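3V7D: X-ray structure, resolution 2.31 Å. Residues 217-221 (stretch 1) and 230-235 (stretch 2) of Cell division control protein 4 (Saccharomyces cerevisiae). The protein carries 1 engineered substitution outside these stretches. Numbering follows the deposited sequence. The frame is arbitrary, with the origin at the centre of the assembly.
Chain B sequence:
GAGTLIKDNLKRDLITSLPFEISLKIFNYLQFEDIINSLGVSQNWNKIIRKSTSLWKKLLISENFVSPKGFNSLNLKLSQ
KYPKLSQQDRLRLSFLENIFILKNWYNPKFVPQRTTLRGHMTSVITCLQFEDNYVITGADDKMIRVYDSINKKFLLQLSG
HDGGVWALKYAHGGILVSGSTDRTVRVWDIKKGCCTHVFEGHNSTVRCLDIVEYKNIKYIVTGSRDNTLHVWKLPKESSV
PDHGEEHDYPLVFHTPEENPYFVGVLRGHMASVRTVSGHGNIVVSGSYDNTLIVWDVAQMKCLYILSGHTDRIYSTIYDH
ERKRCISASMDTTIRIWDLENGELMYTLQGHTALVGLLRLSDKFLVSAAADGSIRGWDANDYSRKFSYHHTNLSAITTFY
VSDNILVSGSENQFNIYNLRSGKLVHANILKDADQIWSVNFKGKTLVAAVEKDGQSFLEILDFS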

# COMPACT_ATOMS: atom_id res chain seq x y z
N ILE B 217 -16.86 0.64 18.72
CA ILE B 217 -16.98 1.88 19.49
C ILE B 217 -15.68 2.67 19.35
O ILE B 217 -14.60 2.15 19.62
CB ILE B 217 -17.26 1.62 20.99
CG1 ILE B 217 -18.69 1.10 21.19
CG2 ILE B 217 -17.00 2.90 21.81
CD1 ILE B 217 -18.78 -0.11 22.07
N LYS B 218 -15.78 3.93 18.93
CA LYS B 218 -14.59 4.76 18.76
C LYS B 218 -14.20 5.47 20.05
O LYS B 218 -15.04 6.05 20.75
CB LYS B 218 -14.78 5.75 17.61
CG LYS B 218 -14.94 5.10 16.25
CD LYS B 218 -14.71 6.10 15.12
CE LYS B 218 -14.85 5.45 13.75
NZ LYS B 218 -14.25 6.29 12.67
N TYR B 219 -12.91 5.41 20.37
CA TYR B 219 -12.37 6.07 21.55
C TYR B 219 -11.32 7.11 21.15
O TYR B 219 -10.56 6.90 20.20
CB TYR B 219 -11.72 5.05 22.49
CG TYR B 219 -12.67 4.00 23.04
CD1 TYR B 219 -12.92 2.83 22.33
CD2 TYR B 219 -13.30 4.17 24.27
CE1 TYR B 219 -13.78 1.87 22.82
CE2 TYR B 219 -14.16 3.21 24.77
CZ TYR B 219 -14.40 2.06 24.04
OH TYR B 219 -15.25 1.09 24.52
N ILE B 220 -11.27 8.21 21.89
CA ILE B 220 -10.20 9.19 21.71
C ILE B 220 -9.15 8.99 22.79
O ILE B 220 -9.48 8.82 23.97
CB ILE B 220 -10.73 10.62 21.81
CG1 ILE B 220 -11.95 10.81 20.91
CG2 ILE B 220 -9.64 11.62 21.45
CD1 ILE B 220 -12.63 12.16 21.09
N VAL B 221 -7.88 9.00 22.40
CA VAL B 221 -6.77 8.89 23.34
C VAL B 221 -5.86 10.10 23.16
O VAL B 221 -5.34 10.32 22.07
CB VAL B 221 -5.96 7.61 23.11
CG1 VAL B 221 -4.96 7.41 24.24
CG2 VAL B 221 -6.88 6.41 22.99
N HIS B 230 -5.37 10.72 28.48
CA HIS B 230 -6.78 10.62 28.81
C HIS B 230 -7.50 9.82 27.74
O HIS B 230 -7.19 9.94 26.56
CB HIS B 230 -7.41 12.01 28.94
CG HIS B 230 -7.10 12.71 30.23
ND1 HIS B 230 -5.86 12.68 30.82
CD2 HIS B 230 -7.89 13.45 31.05
CE1 HIS B 230 -5.89 13.38 31.94
NE2 HIS B 230 -7.11 13.86 32.10
N VAL B 231 -8.46 8.99 28.16
CA VAL B 231 -9.25 8.22 27.21
C VAL B 231 -10.70 8.70 27.22
O VAL B 231 -11.30 8.89 28.28
CB VAL B 231 -9.17 6.70 27.49
CG1 VAL B 231 -9.97 5.93 26.45
CG2 VAL B 231 -7.72 6.23 27.50
N TRP B 232 -11.26 8.93 26.03
CA TRP B 232 -12.63 9.40 25.91
C TRP B 232 -13.38 8.64 24.82
O TRP B 232 -12.78 8.24 23.81
CB TRP B 232 -12.69 10.90 25.58
CG TRP B 232 -11.52 11.71 26.01
CD1 TRP B 232 -10.26 11.70 25.48
CD2 TRP B 232 -11.51 12.71 27.03
NE1 TRP B 232 -9.46 12.61 26.13
CE2 TRP B 232 -10.21 13.25 27.09
CE3 TRP B 232 -12.47 13.20 27.92
CZ2 TRP B 232 -9.84 14.24 27.99
CZ3 TRP B 232 -12.11 14.19 28.82
CH2 TRP B 232 -10.81 14.70 28.85
N LYS B 233 -14.68 8.45 25.01
CA LYS B 233 -15.52 7.92 23.95
C LYS B 233 -15.83 9.02 22.95
O LYS B 233 -16.08 10.16 23.34
CB LYS B 233 -16.82 7.34 24.51
CG LYS B 233 -16.62 6.07 25.33
CD LYS B 233 -17.94 5.50 25.82
CE LYS B 233 -18.58 6.41 26.84
NZ LYS B 233 -17.79 6.48 28.11
N LEU B 234 -15.78 8.70 21.66
CA LEU B 234 -16.16 9.64 20.61
C LEU B 234 -17.68 9.68 20.50
O LEU B 234 -18.31 8.66 20.22
CB LEU B 234 -15.55 9.24 19.27
CG LEU B 234 -15.88 10.14 18.07
CD1 LEU B 234 -15.21 11.50 18.21
CD2 LEU B 234 -15.49 9.48 16.76
N PRO B 235 -18.28 10.86 20.73
CA PRO B 235 -19.73 11.04 20.69
C PRO B 235 -20.35 10.67 19.34
O PRO B 235 -19.75 10.93 18.29
CB PRO B 235 -19.90 12.54 20.95
CG PRO B 235 -18.68 12.92 21.73
CD PRO B 235 -17.58 12.08 21.16

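The apolar centre of this contact is built around I220, the residue of the two stretches most extensively covered by the other stretch. Its side chain lies on the same face of the sheet as the indole of W232, the residue directly across from it, and CB of I220 comes within 3.9 Å of CD1 of W232. The isoleucine adopts an m,t conformation that carries its CD1 atom along the sheet to L234, where it stands 3.9 Å from CD1 of L234. I220 therefore touches two side chains of the second stretch, its cross-strand neighbour and the leucine that follows the end of that strand. The chi1 of W232, -26°, lies between the usual wells, and the carbonyl oxygen of I220 sits at the edge of the indole, near the ring plane.

The other face of the sheet carries Y219 and V221 from the first strand and V231 and K233 from the second. The contacts to V231 are longer here than those of I220, whereas Y219 meets K233 as closely. The two valines, both with chi1 near t, form a cross-strand pair in which CG1 of V221 is 4.4 Å from CG2 of V231. The ring of Y219 reaches V231 diagonally, with its CD2 atom 4.4 Å from CG1 of V231, and meets its direct partner K233 more closely, CE2 of Y219 lying 3.8 Å from CG of K233. The aliphatic part of the lysine thus supplies the contact with the tyrosine, while its NZ is hydrogen-bonded elsewhere in the structure.

These side-chain pairings follow from the register of two antiparallel strands, whose directions differ by 153°. Y219 with K233 and V221 with V231 are non-hydrogen-bonded pairs, with CA atoms 4.4 Å and 4.6 Å apart respectively; between them, I220 and W232 form a hydrogen-bonded pair with CA atoms separated by 4.9 Å. This central pair exchanges two backbone hydrogen bonds. N of W232 donates to O of I220 at 2.7 Å, and N of I220 donates to O of W232 at 2.4 Å, a very short distance although the angle at the hydrogen, 160°, is favourable. O of I220 also lies 3.4 Å from O of W232, a pair of acceptors that is not a hydrogen bond.

CA-H...O contacts supplement this ladder: CA of Y219 lies 3.2 Å from O of W232, CA of V231 lies 3.3 Å from O of I220, and CA of V221 lies 3.4 Å from O of H230. The carbonyls of I220 and W232 thus each receive an amide hydrogen and a CA-H contact from across the strands.

Toward the polar edge, N of L234 donates to O of K218 at 2.9 Å with a nearly linear angle of 174°, extending the backbone pairing past the end of the second strand. The aliphatic chain of K218 adds a last apolar touch, its CD 3.8 Å from CD2 of L234, before the end of the lysine leads away from the contact.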